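Local coordinates for clavulanic acid biosynthesis oligopeptide binding protein 2 (Streptomyces clavuligerus, PDB 2WOL), which probably binds oligopeptides as a family 5 extracellular solute-binding protein of the clavulanic acid biosynthetic pathway, at residues Arg36-Ala41 against Gly267-Asn272; Gly373-Ala378 against Ala414-Glu419; Asn491-Glu496 against Arg511-Arg516. One frame throughout, in Å; residues are numbered along the deposited sequence.

Interaction 1 of 3, residues Arg36-Ala41 against Gly267-Asn272; sequences RLVSSA and GEFDIN
Arg36 meets Glu268 and Asp270, in the loop leading into strand 271-272, with different parts of its length. Its CB lies 3.6 Å from Asp270 OD2, and CG is 4.1 Å from that same oxygen. CD and then CZ come up to Glu268 O: the chain bends at chi3 (55°), which places NE within bonding distance of it. There NE (2.9 Å) and NH2 (2.8 Å) of Arg36 both donate to Glu268 O, a side-on grip on one atom that lies almost in the guanidinium plane. The Asp270 carboxylate takes the backbone N-H of Arg36 through OD2 in a nearly straight bond (169° at the hydrogen), met from above the carboxylate plane. Between the backbones, Arg36 O accepts from Asp270 N at 2.8 Å and, weakly, from Ile271 N. Val38 N then bonds to Ile271 O at 3.1 Å, in register with the parallel bridges Leu37-Ile271 and Val38-Asn272. On the face carrying Val38, its CB stands over the Phe269 ring, 4.0 Å from the centroid and offset toward the rim, a CH-pi contact. Leu37 and Ile271 lie side by side on the other face. Asp270 OD1 and O are taken by Trp538 and Asn536, and Asn272 OD1 accepts from Gly275 N. The contact thus adds the edge strand 271-272 to a mixed five-stranded sheet in which strand 34-39 is flanked on its other side by strand 248-253; helix 257-265 packs on the Val38 face, and strand 539-540 touches Asp270 and Ile271.

Interaction 2 of 3, residues Gly373-Ala378 against Ala414-Glu419; sequences GDLDAA and ARVGIE
Arg415 NH2 donates to the carbonyls of both Ala328 and Arg372, and it lies 3.7 Å from Leu375 CD2. With Arg415 NE bonded to Ser412 O, the guanidinium has bonds from NE and NH2 to backbone carbonyls, which should restrict its rotation. Leu375 CD2 sits over the centre of one face, 3.7 Å above the plane, and the two side chains cross at about a right angle. The bend of the arginine at chi3 (-61°) places NE near that methyl, while Leu375 CD1 meets Arg415 CB at 4.0 Å. Further in, Val416 CG1 touches both Leu375 CD2 and Ala378 CB, the latter at 4.1 Å. The two segments are a helix start and a helix end. Asp374 is the N-cap of helix 375-384, its OD1 accepting from Ala377 N at 3.0 Å, and Gly417 is the C-prime residue of a Schellman motif that closes helix 401-414 ahead of strand 418-425. The contact is van der Waals, with no hydrogen bond between the segments; one partner of Leu375 is a guanidinium. Carbonyl oxygens take N-H groups of NE and NH2, consistent with the guanidinium's poorly hydrated face accepting a methyl while its edge makes the polar bonds.

Interaction 3 of 3, residues Asn491-Glu496 against Arg511-Arg516; sequences NALIDE and RAVERR
Leu493 inserts between Ala512, Val513 and Arg516 on the facing helix, and its two ends do different work. CB lies 3.5 Å from Val513 CG2, at the place where the backbones come nearest, the CA atoms of Leu493 and Val513 being 6.5 Å apart. With chi1 at -76°, CG of Leu493 is anti to the carbonyl carbon, and CD1 beyond it meets Ala512 CB at 4.1 Å and, in the conformer of Arg516 described here, Arg516 CD at 3.6 Å. CG2 is the branch of Val513 that does the touching: chi1 of 175° leaves it anti to the carbonyl carbon, where it meets Leu493 CB and also Ile494 CG1, the latter at 4.3 Å. The segments belong to helices 488-499 and 503-520, which follow one another in the chain and form an antiparallel helical hairpin: the local axes run 161° apart in direction and come within 9.6 Å. Val490 and Leu509 continue the apolar seam between the same two helices, and Leu464 of helix 460-468 touches Val513. Arg516, deposited in two conformers, is extended from CG to NE in the one described and crosses Leu493 at about a right angle. In that conformer the end of the aliphatic chain, CD, and the start of the guanidinium, NE, both border Leu493 CD1, and NH1 makes a salt bridge with Glu489 from the first helix of the hairpin.

How the interactions relate
The three contacts follow one another along the chain without touching; interactions 1 and 3 lie on opposite sides of its centre, their centres about 42 Å apart. Interaction 1 is the buried one and mainly joins strands: backbone and side-chain hydrogen bonds hold it, with apolar groups on both faces. Interactions 2 and 3 are partly buried and have no hydrogen bonds between their segments, only van der Waals contacts. Each sets a leucine methyl against an arginine: over the guanidinium face in interaction 2, where backbone carbonyls anchor the group, and beside CD and NE in interaction 3, where the arginine ends on a carboxylate. Interaction 2 joins helix ends, interaction 3 helix flanks.

Interaction 1 of 3, residues Arg36-Ala41 against Gly267-Asn272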
ATOM      1  N   ARG A  36      -2.409  18.994 -14.974  1.00  8.74           N
ATOM      2  CA  ARG A  36      -1.193  19.454 -14.320  1.00  9.23           C
ATOM      3  C   ARG A  36      -1.079  18.852 -12.930  1.00  8.52           C
ATOM      4  O   ARG A  36      -1.823  19.212 -12.013  1.00  9.12           O
ATOM      5  CB  ARG A  36      -1.166  20.984 -14.262  1.00  9.10           C
ATOM      6  CG  ARG A  36      -1.072  21.652 -15.631  1.00 10.16           C
ATOM      7  CD  ARG A  36      -1.307  23.158 -15.551  1.00 10.84           C
ATOM      8  NE  ARG A  36      -0.413  23.812 -14.594  1.00 15.39           N
ATOM      9  CZ  ARG A  36       0.825  24.233 -14.862  1.00 17.04           C
ATOM     10  NH1 ARG A  36       1.349  24.083 -16.074  1.00 18.31           N
ATOM     11  NH2 ARG A  36       1.543  24.809 -13.908  1.00 18.23           N
ATOM     12  N   LEU A  37      -0.154  17.905 -12.797  1.00  7.95           N
ATOM     13  CA  LEU A  37       0.070  17.197 -11.541  1.00  7.71           C
ATOM     14  C   LEU A  37       1.335  17.702 -10.870  1.00  7.45           C
ATOM     15  O   LEU A  37       2.209  18.279 -11.519  1.00  7.40           O
ATOM     16  CB  LEU A  37       0.171  15.686 -11.783  1.00  7.66           C
ATOM     17  CG  LEU A  37      -1.032  14.999 -12.441  1.00  7.80           C
ATOM     18  CD1 LEU A  37      -0.754  13.527 -12.646  1.00  8.53           C
ATOM     19  CD2 LEU A  37      -2.296  15.196 -11.612  1.00  8.15           C
ATOM     20  N   VAL A  38       1.430  17.482  -9.563  1.00  7.35           N
ATOM     21  CA  VAL A  38       2.614  17.891  -8.823  1.00  7.83           C
ATOM     22  C   VAL A  38       2.992  16.830  -7.782  1.00  7.83           C
ATOM     23  O   VAL A  38       2.137  16.102  -7.277  1.00  7.71           O
ATOM     24  CB  VAL A  38       2.429  19.312  -8.207  1.00  7.73           C
ATOM     25  CG1 VAL A  38       1.325  19.329  -7.148  1.00  8.28           C
ATOM     26  CG2 VAL A  38       3.750  19.860  -7.670  1.00  7.71           C
ATOM     27  N   SER A  39       4.289  16.733  -7.502  1.00  8.14           N
ATOM     28  CA  SER A  39       4.823  15.811  -6.505  1.00  8.37           C
ATOM     29  C   SER A  39       6.042  16.461  -5.869  1.00  8.89           C
ATOM     30  O   SER A  39       6.742  17.254  -6.516  1.00  9.43           O
ATOM     31  CB  SER A  39       5.222  14.483  -7.165  1.00  8.32           C
ATOM     32  OG  SER A  39       5.850  13.607  -6.241  1.00  9.76           O
ATOM     33  N   SER A  40       6.292  16.126  -4.606  1.00  9.36           N
ATOM     34  CA  SER A  40       7.490  16.600  -3.921  1.00 10.07           C
ATOM     35  C   SER A  40       8.688  15.706  -4.217  1.00 10.44           C
ATOM     36  O   SER A  40       9.826  16.084  -3.943  1.00 11.43           O
ATOM     37  CB  SER A  40       7.255  16.698  -2.410  1.00  9.91           C
ATOM     38  OG  SER A  40       7.295  15.428  -1.784  1.00 11.78           O
ATOM     39  N   ALA A  41       8.421  14.525  -4.772  1.00 10.20           N
ATOM     40  CA  ALA A  41       9.449  13.525  -5.039  1.00  9.95           C
ATOM     41  C   ALA A  41       9.356  13.009  -6.467  1.00  9.65           C
ATOM     42  O   ALA A  41       8.277  12.976  -7.057  1.00  9.23           O
ATOM     43  CB  ALA A  41       9.327  12.378  -4.058  1.00 10.19           C
ATOM     44  N   GLY A 267      -4.062  27.143  -7.475  1.00 10.78           N
ATOM     45  CA  GLY A 267      -4.524  26.697  -8.790  1.00 10.48           C
ATOM     46  C   GLY A 267      -3.452  26.551  -9.857  1.00 10.49           C
ATOM     47  O   GLY A 267      -3.769  26.312 -11.022  1.00 10.71           O
ATOM     48  N   GLU A 268      -2.182  26.679  -9.465  1.00 10.21           N
ATOM     49  CA  GLU A 268      -1.064  26.526 -10.406  1.00 10.51           C
ATOM     50  C   GLU A 268      -0.870  25.067 -10.815  1.00 10.09           C
ATOM     51  O   GLU A 268      -0.334  24.772 -11.889  1.00 10.46           O
ATOM     52  CB  GLU A 268       0.221  27.099  -9.809  0.50 10.68           C
ATOM     53  CG  GLU A 268       0.194  28.618  -9.622  0.50 12.16           C
ATOM     54  CD  GLU A 268       1.262  29.126  -8.667  0.50 13.56           C
ATOM     55  OE1 GLU A 268       2.407  28.628  -8.709  0.50 15.10           O
ATOM     56  OE2 GLU A 268       0.957  30.038  -7.874  0.50 15.05           O
ATOM     57  N   PHE A 269      -1.306  24.167  -9.944  1.00  9.88           N
ATOM     58  CA  PHE A 269      -1.366  22.742 -10.247  1.00  9.30           C
ATOM     59  C   PHE A 269      -2.773  22.262  -9.962  1.00  9.11           C
ATOM     60  O   PHE A 269      -3.464  22.827  -9.118  1.00  9.26           O
ATOM     61  CB  PHE A 269      -0.341  21.966  -9.420  1.00  9.53           C
ATOM     62  CG  PHE A 269       1.056  22.475  -9.582  1.00  9.33           C
ATOM     63  CD1 PHE A 269       1.641  23.260  -8.598  1.00  9.24           C
ATOM     64  CD2 PHE A 269       1.777  22.206 -10.745  1.00  9.04           C
ATOM     65  CE1 PHE A 269       2.930  23.752  -8.759  1.00  8.60           C
ATOM     66  CE2 PHE A 269       3.064  22.690 -10.912  1.00  8.80           C
ATOM     67  CZ  PHE A 269       3.643  23.466  -9.917  1.00  8.28           C
ATOM     68  N   ASP A 270      -3.195  21.224 -10.671  1.00  8.59           N
ATOM     69  CA  ASP A 270      -4.557  20.731 -10.545  1.00  8.04           C
ATOM     70  C   ASP A 270      -4.724  19.817  -9.341  1.00  7.79           C
ATOM     71  O   ASP A 270      -5.660  19.980  -8.556  1.00  7.58           O
ATOM     72  CB  ASP A 270      -4.975  20.006 -11.824  1.00  8.44           C
ATOM     73  CG  ASP A 270      -4.953  20.912 -13.042  1.00  8.57           C
ATOM     74  OD1 ASP A 270      -5.231  22.125 -12.898  1.00  8.93           O
ATOM     75  OD2 ASP A 270      -4.668  20.411 -14.147  1.00  9.08           O
ATOM     76  N   ILE A 271      -3.802  18.862  -9.213  1.00  7.44           N
ATOM     77  CA  ILE A 271      -3.867  17.788  -8.227  1.00  7.39           C
ATOM     78  C   ILE A 271      -2.458  17.396  -7.787  1.00  7.28           C
ATOM     79  O   ILE A 271      -1.531  17.388  -8.598  1.00  7.24           O
ATOM     80  CB  ILE A 271      -4.581  16.531  -8.819  1.00  7.45           C
ATOM     81  CG1 ILE A 271      -6.041  16.836  -9.197  1.00  7.46           C
ATOM     82  CG2 ILE A 271      -4.489  15.318  -7.871  1.00  8.04           C
ATOM     83  CD1 ILE A 271      -6.989  17.058  -8.017  1.00  7.92           C
ATOM     84  N   ASN A 272      -2.313  17.082  -6.500  1.00  6.83           N
ATOM     85  CA  ASN A 272      -1.084  16.492  -5.974  1.00  6.94           C
ATOM     86  C   ASN A 272      -1.086  14.986  -6.258  1.00  7.17           C
ATOM     87  O   ASN A 272      -1.841  14.231  -5.641  1.00  7.06           O
ATOM     88  CB  ASN A 272      -0.984  16.775  -4.471  1.00  7.10           C
ATOM     89  CG  ASN A 272       0.201  16.091  -3.813  1.00  6.98           C
ATOM     90  OD1 ASN A 272       0.896  15.284  -4.426  1.00  8.27           O
ATOM     91  ND2 ASN A 272       0.432  16.417  -2.549  1.00  7.96           N
TER

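Interaction 2 of 3, residues Gly373-Ala378 against Ala414-Glu419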
ATOM      1  N   GLY A 373      -5.534   4.715  29.461  1.00 10.40           N
ATOM      2  CA  GLY A 373      -4.769   3.610  30.039  1.00 10.40           C
ATOM      3  C   GLY A 373      -5.448   3.004  31.250  1.00 10.59           C
ATOM      4  O   GLY A 373      -6.003   3.726  32.080  1.00 11.10           O
ATOM      5  N   ASP A 374      -5.417   1.676  31.339  1.00 10.55           N
ATOM      6  CA  ASP A 374      -5.849   0.970  32.541  1.00 10.44           C
ATOM      7  C   ASP A 374      -4.591   0.569  33.300  1.00 10.38           C
ATOM      8  O   ASP A 374      -4.007  -0.490  33.052  1.00 10.53           O
ATOM      9  CB  ASP A 374      -6.703  -0.252  32.192  1.00 10.54           C
ATOM     10  CG  ASP A 374      -7.275  -0.941  33.424  1.00 11.04           C
ATOM     11  OD1 ASP A 374      -6.771  -0.696  34.543  1.00 11.49           O
ATOM     12  OD2 ASP A 374      -8.217  -1.749  33.261  1.00 11.72           O
ATOM     13  N   LEU A 375      -4.179   1.431  34.223  1.00 10.46           N
ATOM     14  CA  LEU A 375      -2.913   1.252  34.917  1.00 10.66           C
ATOM     15  C   LEU A 375      -2.983   0.142  35.958  1.00 10.69           C
ATOM     16  O   LEU A 375      -1.978  -0.510  36.227  1.00 10.67           O
ATOM     17  CB  LEU A 375      -2.438   2.572  35.534  1.00 11.03           C
ATOM     18  CG  LEU A 375      -2.328   3.772  34.578  1.00 11.67           C
ATOM     19  CD1 LEU A 375      -1.667   4.952  35.281  1.00 13.76           C
ATOM     20  CD2 LEU A 375      -1.570   3.425  33.290  1.00 13.49           C
ATOM     21  N   ASP A 376      -4.171  -0.089  36.515  1.00 10.97           N
ATOM     22  CA  ASP A 376      -4.373  -1.230  37.412  1.00 11.50           C
ATOM     23  C   ASP A 376      -4.119  -2.543  36.673  1.00 11.02           C
ATOM     24  O   ASP A 376      -3.402  -3.416  37.169  1.00 11.22           O
ATOM     25  CB  ASP A 376      -5.784  -1.230  38.006  1.00 12.22           C
ATOM     26  CG  ASP A 376      -5.973  -0.178  39.087  1.00 14.54           C
ATOM     27  OD1 ASP A 376      -4.972   0.377  39.595  1.00 16.55           O
ATOM     28  OD2 ASP A 376      -7.143   0.079  39.444  1.00 18.82           O
ATOM     29  N   ALA A 377      -4.694  -2.676  35.478  1.00 10.63           N
ATOM     30  CA  ALA A 377      -4.511  -3.886  34.679  1.00  9.96           C
ATOM     31  C   ALA A 377      -3.055  -4.051  34.257  1.00  9.73           C
ATOM     32  O   ALA A 377      -2.518  -5.156  34.303  1.00  9.35           O
ATOM     33  CB  ALA A 377      -5.420  -3.873  33.465  1.00 10.30           C
ATOM     34  N   ALA A 378      -2.423  -2.947  33.857  1.00  9.22           N
ATOM     35  CA  ALA A 378      -1.011  -2.953  33.454  1.00  9.45           C
ATOM     36  C   ALA A 378      -0.100  -3.413  34.591  1.00  9.59           C
ATOM     37  O   ALA A 378       0.809  -4.220  34.376  1.00  9.46           O
ATOM     38  CB  ALA A 378      -0.582  -1.578  32.952  1.00  9.47           C
ATOM     39  N   ALA A 414       5.893   5.240  31.441  1.00 10.22           N
ATOM     40  CA  ALA A 414       6.568   5.712  32.658  1.00 10.37           C
ATOM     41  C   ALA A 414       5.637   5.670  33.870  1.00 10.72           C
ATOM     42  O   ALA A 414       6.091   5.529  35.005  1.00 10.98           O
ATOM     43  CB  ALA A 414       7.115   7.116  32.457  1.00 10.72           C
ATOM     44  N   ARG A 415       4.334   5.767  33.617  1.00 10.62           N
ATOM     45  CA  ARG A 415       3.319   5.767  34.673  1.00 11.21           C
ATOM     46  C   ARG A 415       3.255   4.462  35.473  1.00 11.48           C
ATOM     47  O   ARG A 415       2.742   4.451  36.596  1.00 11.99           O
ATOM     48  CB  ARG A 415       1.942   6.087  34.085  1.00 11.15           C
ATOM     49  CG  ARG A 415       1.861   7.453  33.420  1.00 11.24           C
ATOM     50  CD  ARG A 415       0.494   7.697  32.796  1.00 10.93           C
ATOM     51  NE  ARG A 415       0.185   6.710  31.762  1.00 10.14           N
ATOM     52  CZ  ARG A 415      -1.017   6.531  31.220  1.00  9.76           C
ATOM     53  NH1 ARG A 415      -2.052   7.271  31.609  1.00 10.79           N
ATOM     54  NH2 ARG A 415      -1.187   5.602  30.287  1.00  9.88           N
ATOM     55  N   VAL A 416       3.765   3.373  34.896  1.00 11.42           N
ATOM     56  CA  VAL A 416       3.801   2.072  35.575  1.00 11.76           C
ATOM     57  C   VAL A 416       5.240   1.562  35.752  1.00 11.84           C
ATOM     58  O   VAL A 416       5.476   0.367  35.947  1.00 12.09           O
ATOM     59  CB  VAL A 416       2.901   1.017  34.868  1.00 11.64           C
ATOM     60  CG1 VAL A 416       1.436   1.436  34.931  1.00 11.86           C
ATOM     61  CG2 VAL A 416       3.340   0.791  33.419  1.00 11.76           C
ATOM     62  N   GLY A 417       6.199   2.482  35.681  1.00 11.90           N
ATOM     63  CA  GLY A 417       7.599   2.158  35.948  1.00 12.09           C
ATOM     64  C   GLY A 417       8.351   1.516  34.799  1.00 12.50           C
ATOM     65  O   GLY A 417       9.451   0.994  34.988  1.00 12.31           O
ATOM     66  N   ILE A 418       7.762   1.541  33.606  1.00 12.47           N
ATOM     67  CA  ILE A 418       8.475   1.099  32.415  1.00 12.63           C
ATOM     68  C   ILE A 418       9.225   2.306  31.867  1.00 13.17           C
ATOM     69  O   ILE A 418       8.617   3.239  31.333  1.00 13.31           O
ATOM     70  CB  ILE A 418       7.534   0.474  31.356  1.00 12.55           C
ATOM     71  CG1 ILE A 418       6.786  -0.723  31.960  1.00 11.97           C
ATOM     72  CG2 ILE A 418       8.333   0.048  30.127  1.00 12.56           C
ATOM     73  CD1 ILE A 418       5.630  -1.257  31.114  1.00 12.35           C
ATOM     74  N   GLU A 419      10.547   2.278  32.031  1.00 13.76           N
ATOM     75  CA  GLU A 419      11.411   3.406  31.694  1.00 14.53           C
ATOM     76  C   GLU A 419      12.048   3.176  30.336  1.00 13.86           C
ATOM     77  O   GLU A 419      12.936   2.332  30.187  1.00 13.54           O
ATOM     78  CB  GLU A 419      12.509   3.581  32.748  1.00 14.47           C
ATOM     79  CG  GLU A 419      12.015   3.801  34.169  1.00 16.49           C
ATOM     80  CD  GLU A 419      13.151   3.796  35.181  1.00 17.03           C
ATOM     81  OE1 GLU A 419      14.294   4.145  34.804  1.00 21.34           O
ATOM     82  OE2 GLU A 419      12.900   3.440  36.352  1.00 22.04           O
TER

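Interaction 3 of 3, residues Asn491-Glu496 against Arg511-Arg516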
ATOM      1  N   ASN A 491      -0.020 -19.497  11.142  1.00 12.69           N
ATOM      2  CA  ASN A 491       0.390 -19.871   9.787  1.00 12.53           C
ATOM      3  C   ASN A 491      -0.602 -20.828   9.116  1.00 12.72           C
ATOM      4  O   ASN A 491      -0.958 -20.644   7.945  1.00 12.58           O
ATOM      5  CB  ASN A 491       1.801 -20.473   9.787  1.00 12.49           C
ATOM      6  CG  ASN A 491       2.859 -19.515  10.322  1.00 12.86           C
ATOM      7  OD1 ASN A 491       2.624 -18.314  10.462  1.00 12.90           O
ATOM      8  ND2 ASN A 491       4.036 -20.052  10.624  1.00 12.83           N
ATOM      9  N   ALA A 492      -1.057 -21.828   9.873  1.00 12.60           N
ATOM     10  CA  ALA A 492      -2.022 -22.806   9.374  1.00 12.64           C
ATOM     11  C   ALA A 492      -3.356 -22.159   9.014  1.00 12.74           C
ATOM     12  O   ALA A 492      -3.935 -22.475   7.974  1.00 12.96           O
ATOM     13  CB  ALA A 492      -2.225 -23.928  10.385  1.00 12.86           C
ATOM     14  N   LEU A 493      -3.838 -21.254   9.867  1.00 12.72           N
ATOM     15  CA  LEU A 493      -5.073 -20.525   9.587  1.00 12.57           C
ATOM     16  C   LEU A 493      -4.955 -19.694   8.313  1.00 12.44           C
ATOM     17  O   LEU A 493      -5.872 -19.683   7.489  1.00 12.40           O
ATOM     18  CB  LEU A 493      -5.477 -19.637  10.767  1.00 12.72           C
ATOM     19  CG  LEU A 493      -6.109 -20.302  11.996  1.00 13.53           C
ATOM     20  CD1 LEU A 493      -6.203 -19.307  13.133  1.00 13.98           C
ATOM     21  CD2 LEU A 493      -7.487 -20.880  11.687  1.00 14.08           C
ATOM     22  N   ILE A 494      -3.824 -19.005   8.159  1.00 12.52           N
ATOM     23  CA  ILE A 494      -3.544 -18.238   6.946  1.00 12.49           C
ATOM     24  C   ILE A 494      -3.585 -19.156   5.719  1.00 12.79           C
ATOM     25  O   ILE A 494      -4.248 -18.846   4.725  1.00 12.73           O
ATOM     26  CB  ILE A 494      -2.198 -17.463   7.045  1.00 12.45           C
ATOM     27  CG1 ILE A 494      -2.310 -16.342   8.090  1.00 12.10           C
ATOM     28  CG2 ILE A 494      -1.779 -16.904   5.674  1.00 12.64           C
ATOM     29  CD1 ILE A 494      -1.016 -15.595   8.361  1.00 12.62           C
ATOM     30  N   ASP A 495      -2.901 -20.297   5.803  1.00 13.10           N
ATOM     31  CA  ASP A 495      -2.930 -21.282   4.722  1.00 13.71           C
ATOM     32  C   ASP A 495      -4.363 -21.703   4.397  1.00 13.81           C
ATOM     33  O   ASP A 495      -4.726 -21.824   3.225  1.00 13.64           O
ATOM     34  CB  ASP A 495      -2.071 -22.502   5.072  1.00 13.91           C
ATOM     35  CG  ASP A 495      -0.576 -22.218   4.980  1.00 15.08           C
ATOM     36  OD1 ASP A 495      -0.186 -21.167   4.422  1.00 16.57           O
ATOM     37  OD2 ASP A 495       0.215 -23.060   5.463  1.00 17.73           O
ATOM     38  N   GLU A 496      -5.184 -21.906   5.427  1.00 13.79           N
ATOM     39  CA  GLU A 496      -6.577 -22.304   5.208  1.00 14.27           C
ATOM     40  C   GLU A 496      -7.374 -21.258   4.424  1.00 13.89           C
ATOM     41  O   GLU A 496      -8.127 -21.608   3.513  1.00 13.85           O
ATOM     42  CB  GLU A 496      -7.284 -22.656   6.518  1.00 14.36           C
ATOM     43  CG  GLU A 496      -8.618 -23.363   6.297  1.00 15.22           C
ATOM     44  CD  GLU A 496      -9.283 -23.838   7.575  1.00 15.77           C
ATOM     45  OE1 GLU A 496      -8.620 -23.882   8.634  1.00 18.16           O
ATOM     46  OE2 GLU A 496     -10.487 -24.172   7.506  1.00 18.03           O
ATOM     47  N   ARG A 511     -10.676 -13.484  11.002  1.00 10.21           N
ATOM     48  CA  ARG A 511     -11.014 -12.969  12.325  1.00 10.31           C
ATOM     49  C   ARG A 511     -10.341 -13.770  13.432  1.00 10.18           C
ATOM     50  O   ARG A 511      -9.888 -13.199  14.423  1.00  9.99           O
ATOM     51  CB  ARG A 511     -12.529 -12.921  12.528  1.00 10.62           C
ATOM     52  CG  ARG A 511     -13.177 -11.812  11.744  1.00 11.92           C
ATOM     53  CD  ARG A 511     -14.680 -11.837  11.821  1.00 14.12           C
ATOM     54  NE  ARG A 511     -15.198 -10.613  11.222  1.00 16.31           N
ATOM     55  CZ  ARG A 511     -16.467 -10.396  10.897  1.00 18.80           C
ATOM     56  NH1 ARG A 511     -17.387 -11.333  11.093  1.00 19.65           N
ATOM     57  NH2 ARG A 511     -16.810  -9.234  10.360  1.00 19.68           N
ATOM     58  N   ALA A 512     -10.264 -15.089  13.252  1.00 10.07           N
ATOM     59  CA  ALA A 512      -9.545 -15.948  14.187  1.00 10.13           C
ATOM     60  C   ALA A 512      -8.042 -15.646  14.181  1.00 10.09           C
ATOM     61  O   ALA A 512      -7.409 -15.619  15.238  1.00 10.85           O
ATOM     62  CB  ALA A 512      -9.797 -17.421  13.881  1.00 10.23           C
ATOM     63  N   VAL A 513      -7.476 -15.418  12.996  1.00  9.80           N
ATOM     64  CA  VAL A 513      -6.070 -15.012  12.895  1.00  9.47           C
ATOM     65  C   VAL A 513      -5.813 -13.729  13.681  1.00  9.08           C
ATOM     66  O   VAL A 513      -4.900 -13.675  14.502  1.00  8.72           O
ATOM     67  CB  VAL A 513      -5.610 -14.815  11.429  1.00  9.51           C
ATOM     68  CG1 VAL A 513      -4.176 -14.288  11.373  1.00  9.61           C
ATOM     69  CG2 VAL A 513      -5.720 -16.121  10.652  1.00 10.10           C
ATOM     70  N   GLU A 514      -6.627 -12.704  13.431  1.00  8.95           N
ATOM     71  CA  GLU A 514      -6.437 -11.410  14.080  1.00  8.73           C
ATOM     72  C   GLU A 514      -6.563 -11.524  15.595  1.00  8.75           C
ATOM     73  O   GLU A 514      -5.762 -10.939  16.337  1.00  8.59           O
ATOM     74  CB  GLU A 514      -7.423 -10.370  13.553  1.00  8.74           C
ATOM     75  CG  GLU A 514      -7.128  -8.973  14.087  1.00  8.63           C
ATOM     76  CD  GLU A 514      -8.131  -7.932  13.643  1.00  8.71           C
ATOM     77  OE1 GLU A 514      -9.347  -8.221  13.653  1.00  9.24           O
ATOM     78  OE2 GLU A 514      -7.691  -6.821  13.295  1.00  9.34           O
ATOM     79  N   ARG A 515      -7.561 -12.284  16.045  1.00  8.76           N
ATOM     80  CA  ARG A 515      -7.748 -12.521  17.470  1.00  9.15           C
ATOM     81  C   ARG A 515      -6.510 -13.170  18.087  1.00  9.24           C
ATOM     82  O   ARG A 515      -6.030 -12.723  19.127  1.00  9.48           O
ATOM     83  CB  ARG A 515      -8.996 -13.376  17.723  1.00  9.67           C
ATOM     84  CG  ARG A 515      -9.228 -13.680  19.196  1.00 10.77           C
ATOM     85  CD  ARG A 515     -10.593 -14.306  19.444  1.00 13.38           C
ATOM     86  NE  ARG A 515     -11.682 -13.351  19.242  1.00 14.79           N
ATOM     87  CZ  ARG A 515     -12.173 -12.551  20.187  1.00 15.60           C
ATOM     88  NH1 ARG A 515     -11.675 -12.578  21.418  1.00 15.70           N
ATOM     89  NH2 ARG A 515     -13.165 -11.719  19.895  1.00 16.63           N
ATOM     90  N   ARG A 516      -5.988 -14.213  17.445  1.00  9.06           N
ATOM     91  CA  ARG A 516      -4.811 -14.901  17.979  1.00  9.30           C
ATOM     92  C   ARG A 516      -3.609 -13.965  18.028  1.00  8.91           C
ATOM     93  O   ARG A 516      -2.853 -13.985  18.994  1.00  9.04           O
ATOM     94  CB  ARG A 516      -4.481 -16.139  17.145  0.33  9.32           C
ATOM     95  CG  ARG A 516      -5.406 -17.310  17.391  0.33  9.81           C
ATOM     96  CD  ARG A 516      -5.126 -18.434  16.418  0.33 10.77           C
ATOM     97  NE  ARG A 516      -5.933 -19.618  16.703  0.33 11.54           N
ATOM     98  CZ  ARG A 516      -5.541 -20.631  17.469  0.33 11.87           C
ATOM     99  NH1 ARG A 516      -4.342 -20.616  18.040  0.33 12.20           N
ATOM    100  NH2 ARG A 516      -6.350 -21.662  17.669  0.33 12.19           N
TER